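Local structure of type III Pentaketide Synthase (Neurospora crassa, 3EUO) at residues G228-V233 / L274-D279. The protein makes pentaketides as a fungal type III polyketide synthase, probably by acyl transfer as in the chalcone and stilbene synthase family. Numbering follows the deposited sequence.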
ATOM      1  N   GLY A 228      13.738 -18.444  -2.868  1.00 15.00           N
ATOM      2  CA  GLY A 228      14.011 -17.729  -1.639  1.00 14.89           C
ATOM      3  C   GLY A 228      14.159 -16.251  -1.883  1.00 15.13           C
ATOM      4  O   GLY A 228      14.178 -15.790  -3.031  1.00 14.95           O
ATOM      5  N   TRP A 229      14.267 -15.511  -0.790  1.00 15.06           N
ATOM      6  CA  TRP A 229      14.296 -14.061  -0.862  1.00 15.32           C
ATOM      7  C   TRP A 229      14.934 -13.492   0.382  1.00 15.60           C
ATOM      8  O   TRP A 229      14.925 -14.129   1.446  1.00 15.84           O
ATOM      9  CB  TRP A 229      12.880 -13.494  -1.047  1.00 15.23           C
ATOM     10  CG  TRP A 229      11.874 -14.059  -0.088  1.00 14.91           C
ATOM     11  CD1 TRP A 229      11.592 -13.603   1.160  1.00 15.43           C
ATOM     12  CD2 TRP A 229      11.018 -15.187  -0.310  1.00 14.63           C
ATOM     13  NE1 TRP A 229      10.604 -14.370   1.737  1.00 15.21           N
ATOM     14  CE2 TRP A 229      10.237 -15.353   0.856  1.00 14.83           C
ATOM     15  CE3 TRP A 229      10.838 -16.076  -1.381  1.00 14.39           C
ATOM     16  CZ2 TRP A 229       9.290 -16.381   0.989  1.00 15.22           C
ATOM     17  CZ3 TRP A 229       9.893 -17.099  -1.251  1.00 14.88           C
ATOM     18  CH2 TRP A 229       9.135 -17.240  -0.072  1.00 15.55           C
ATOM     19  N   GLU A 230      15.509 -12.303   0.227  1.00 15.67           N
ATOM     20  CA  GLU A 230      16.052 -11.521   1.330  1.00 16.48           C
ATOM     21  C   GLU A 230      15.576 -10.085   1.209  1.00 16.51           C
ATOM     22  O   GLU A 230      15.476  -9.546   0.105  1.00 16.26           O
ATOM     23  CB  GLU A 230      17.589 -11.533   1.320  1.00 16.82           C
ATOM     24  CG  GLU A 230      18.223 -12.866   1.657  1.00 18.90           C
ATOM     25  CD  GLU A 230      17.961 -13.341   3.075  1.00 22.05           C
ATOM     26  OE1 GLU A 230      18.006 -12.513   4.009  1.00 23.26           O
ATOM     27  OE2 GLU A 230      17.711 -14.554   3.249  1.00 23.74           O
ATOM     28  N   ASN A 231      15.289  -9.472   2.350  1.00 16.35           N
ATOM     29  CA  ASN A 231      14.969  -8.060   2.399  1.00 16.42           C
ATOM     30  C   ASN A 231      15.678  -7.426   3.592  1.00 16.40           C
ATOM     31  O   ASN A 231      15.716  -8.008   4.669  1.00 16.10           O
ATOM     32  CB  ASN A 231      13.448  -7.839   2.454  1.00 16.79           C
ATOM     33  CG  ASN A 231      12.821  -8.380   3.721  1.00 17.40           C
ATOM     34  OD1 ASN A 231      12.731  -9.590   3.914  1.00 18.26           O
ATOM     35  ND2 ASN A 231      12.386  -7.483   4.596  1.00 18.79           N
ATOM     36  N   ARG A 232      16.263  -6.251   3.379  1.00 16.58           N
ATOM     37  CA  ARG A 232      16.992  -5.538   4.435  1.00 16.95           C
ATOM     38  C   ARG A 232      16.742  -4.054   4.282  1.00 16.31           C
ATOM     39  O   ARG A 232      16.522  -3.581   3.170  1.00 16.47           O
ATOM     40  CB  ARG A 232      18.505  -5.760   4.302  1.00 17.60           C
ATOM     41  CG  ARG A 232      19.018  -7.147   4.639  1.00 22.55           C
ATOM     42  CD  ARG A 232      19.762  -7.166   5.983  1.00 29.01           C
ATOM     43  NE  ARG A 232      20.133  -8.531   6.382  1.00 33.58           N
ATOM     44  CZ  ARG A 232      20.390  -8.922   7.635  1.00 35.37           C
ATOM     45  NH1 ARG A 232      20.306  -8.067   8.650  1.00 36.86           N
ATOM     46  NH2 ARG A 232      20.711 -10.188   7.881  1.00 36.30           N
ATOM     47  N   VAL A 233      16.815  -3.324   5.391  1.00 15.65           N
ATOM     48  CA  VAL A 233      16.848  -1.866   5.360  1.00 15.14           C
ATOM     49  C   VAL A 233      18.256  -1.407   5.754  1.00 14.93           C
ATOM     50  O   VAL A 233      18.787  -1.844   6.777  1.00 14.21           O
ATOM     51  CB  VAL A 233      15.798  -1.247   6.305  1.00 15.03           C
ATOM     52  CG1 VAL A 233      15.944   0.254   6.369  1.00 15.81           C
ATOM     53  CG2 VAL A 233      14.398  -1.624   5.844  1.00 15.31           C
ATOM     54  N   LEU A 274      22.202 -16.690  -0.343  1.00 22.94           N
ATOM     55  CA  LEU A 274      22.805 -17.930  -0.808  1.00 24.19           C
ATOM     56  C   LEU A 274      22.912 -18.970   0.310  1.00 24.46           C
ATOM     57  O   LEU A 274      22.621 -20.143   0.086  1.00 24.78           O
ATOM     58  CB  LEU A 274      24.172 -17.655  -1.439  1.00 24.20           C
ATOM     59  CG  LEU A 274      24.916 -18.813  -2.107  1.00 25.22           C
ATOM     60  CD1 LEU A 274      24.127 -19.379  -3.275  1.00 26.01           C
ATOM     61  CD2 LEU A 274      26.271 -18.335  -2.573  1.00 25.08           C
ATOM     62  N   SER A 275      23.301 -18.544   1.510  1.00 25.26           N
ATOM     63  CA  SER A 275      23.468 -19.487   2.625  1.00 26.10           C
ATOM     64  C   SER A 275      22.145 -20.118   3.075  1.00 26.34           C
ATOM     65  O   SER A 275      22.125 -21.268   3.512  1.00 26.64           O
ATOM     66  CB  SER A 275      24.201 -18.846   3.806  1.00 26.25           C
ATOM     67  OG  SER A 275      23.418 -17.851   4.430  1.00 26.53           O
ATOM     68  N   SER A 276      21.047 -19.374   2.940  1.00 26.28           N
ATOM     69  CA  SER A 276      19.722 -19.888   3.288  1.00 26.59           C
ATOM     70  C   SER A 276      19.287 -21.042   2.384  1.00 26.69           C
ATOM     71  O   SER A 276      18.511 -21.901   2.801  1.00 26.82           O
ATOM     72  CB  SER A 276      18.669 -18.771   3.279  1.00 26.81           C
ATOM     73  OG  SER A 276      18.393 -18.305   1.966  1.00 27.68           O
ATOM     74  N   LEU A 277      19.795 -21.074   1.155  1.00 26.37           N
ATOM     75  CA  LEU A 277      19.381 -22.107   0.207  1.00 26.61           C
ATOM     76  C   LEU A 277      20.530 -22.828  -0.506  1.00 26.38           C
ATOM     77  O   LEU A 277      20.307 -23.504  -1.510  1.00 26.31           O
ATOM     78  CB  LEU A 277      18.374 -21.530  -0.806  1.00 27.06           C
ATOM     79  CG  LEU A 277      18.655 -20.156  -1.412  1.00 26.90           C
ATOM     80  CD1 LEU A 277      19.884 -20.190  -2.324  1.00 28.30           C
ATOM     81  CD2 LEU A 277      17.438 -19.632  -2.162  1.00 27.04           C
ATOM     82  N   GLN A 278      21.748 -22.711   0.025  1.00 26.21           N
ATOM     83  CA  GLN A 278      22.930 -23.302  -0.621  1.00 26.04           C
ATOM     84  C   GLN A 278      22.845 -24.819  -0.792  1.00 26.32           C
ATOM     85  O   GLN A 278      23.368 -25.362  -1.765  1.00 25.99           O
ATOM     86  CB  GLN A 278      24.226 -22.913   0.100  1.00 25.97           C
ATOM     87  CG  GLN A 278      24.271 -23.244   1.588  1.00 25.84           C
ATOM     88  CD  GLN A 278      25.601 -22.875   2.225  1.00 26.05           C
ATOM     89  OE1 GLN A 278      26.345 -22.040   1.704  1.00 27.77           O
ATOM     90  NE2 GLN A 278      25.909 -23.497   3.350  1.00 25.45           N
ATOM     91  N   ASP A 279      22.181 -25.487   0.151  1.00 26.79           N
ATOM     92  CA  ASP A 279      21.990 -26.939   0.099  1.00 27.48           C
ATOM     93  C   ASP A 279      21.074 -27.371  -1.054  1.00 27.52           C
ATOM     94  O   ASP A 279      21.146 -28.512  -1.516  1.00 27.97           O
ATOM     95  CB  ASP A 279      21.457 -27.464   1.438  1.00 27.56           C
ATOM     96  CG  ASP A 279      22.455 -27.288   2.586  1.00 29.04           C
ATOM     97  OD1 ASP A 279      23.665 -27.090   2.327  1.00 30.32           O
ATOM     98  OD2 ASP A 279      22.022 -27.350   3.760  1.00 30.39           O
TER
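L277 reaches the strand 224-233 through one methyl group: its CD2 lies 3.9 Å from N of G228 and 4.0 Å from CA of the same residue. The methyl thus rests on bare backbone, at a residue with no side chain to come between. L277 has CG between its own backbone N and carbonyl carbon (chi1 44°), a less usual setting for leucine, and it also packs on M375 of the adjacent strand 370-378, to which G228 is bonded through its backbone. Two residues along, on the same face of the strand, E230 turns toward the helix. Its OE2 approaches OG of S276 to 4.0 Å, too far for a hydrogen bond, and each group has its stronger partner elsewhere. OG of S276 is hydrogen-bonded to O of L273, three residues earlier, while OE1 of E230 forms a salt bridge with R132 of the second subunit. A bend at chi2 (-65°) folds the glutamate chain, whose flank also touches T269, D272 and L273 in helix 258-277. Further along the strand, R232 forms a salt bridge with D272 of the same helix. Helix 258-277 thus packs on one face of the sheet of the thiolase-like fold, over the strands 224-233 and 370-378. A methyl laid on backbone, and a carboxylate passing by a hydroxyl, together bury about 103 Å², a small interface. Its chemistry implies light van der Waals packing, with no directional bond between the two segments and with OE1 of E230 engaged by R132 of the second subunit.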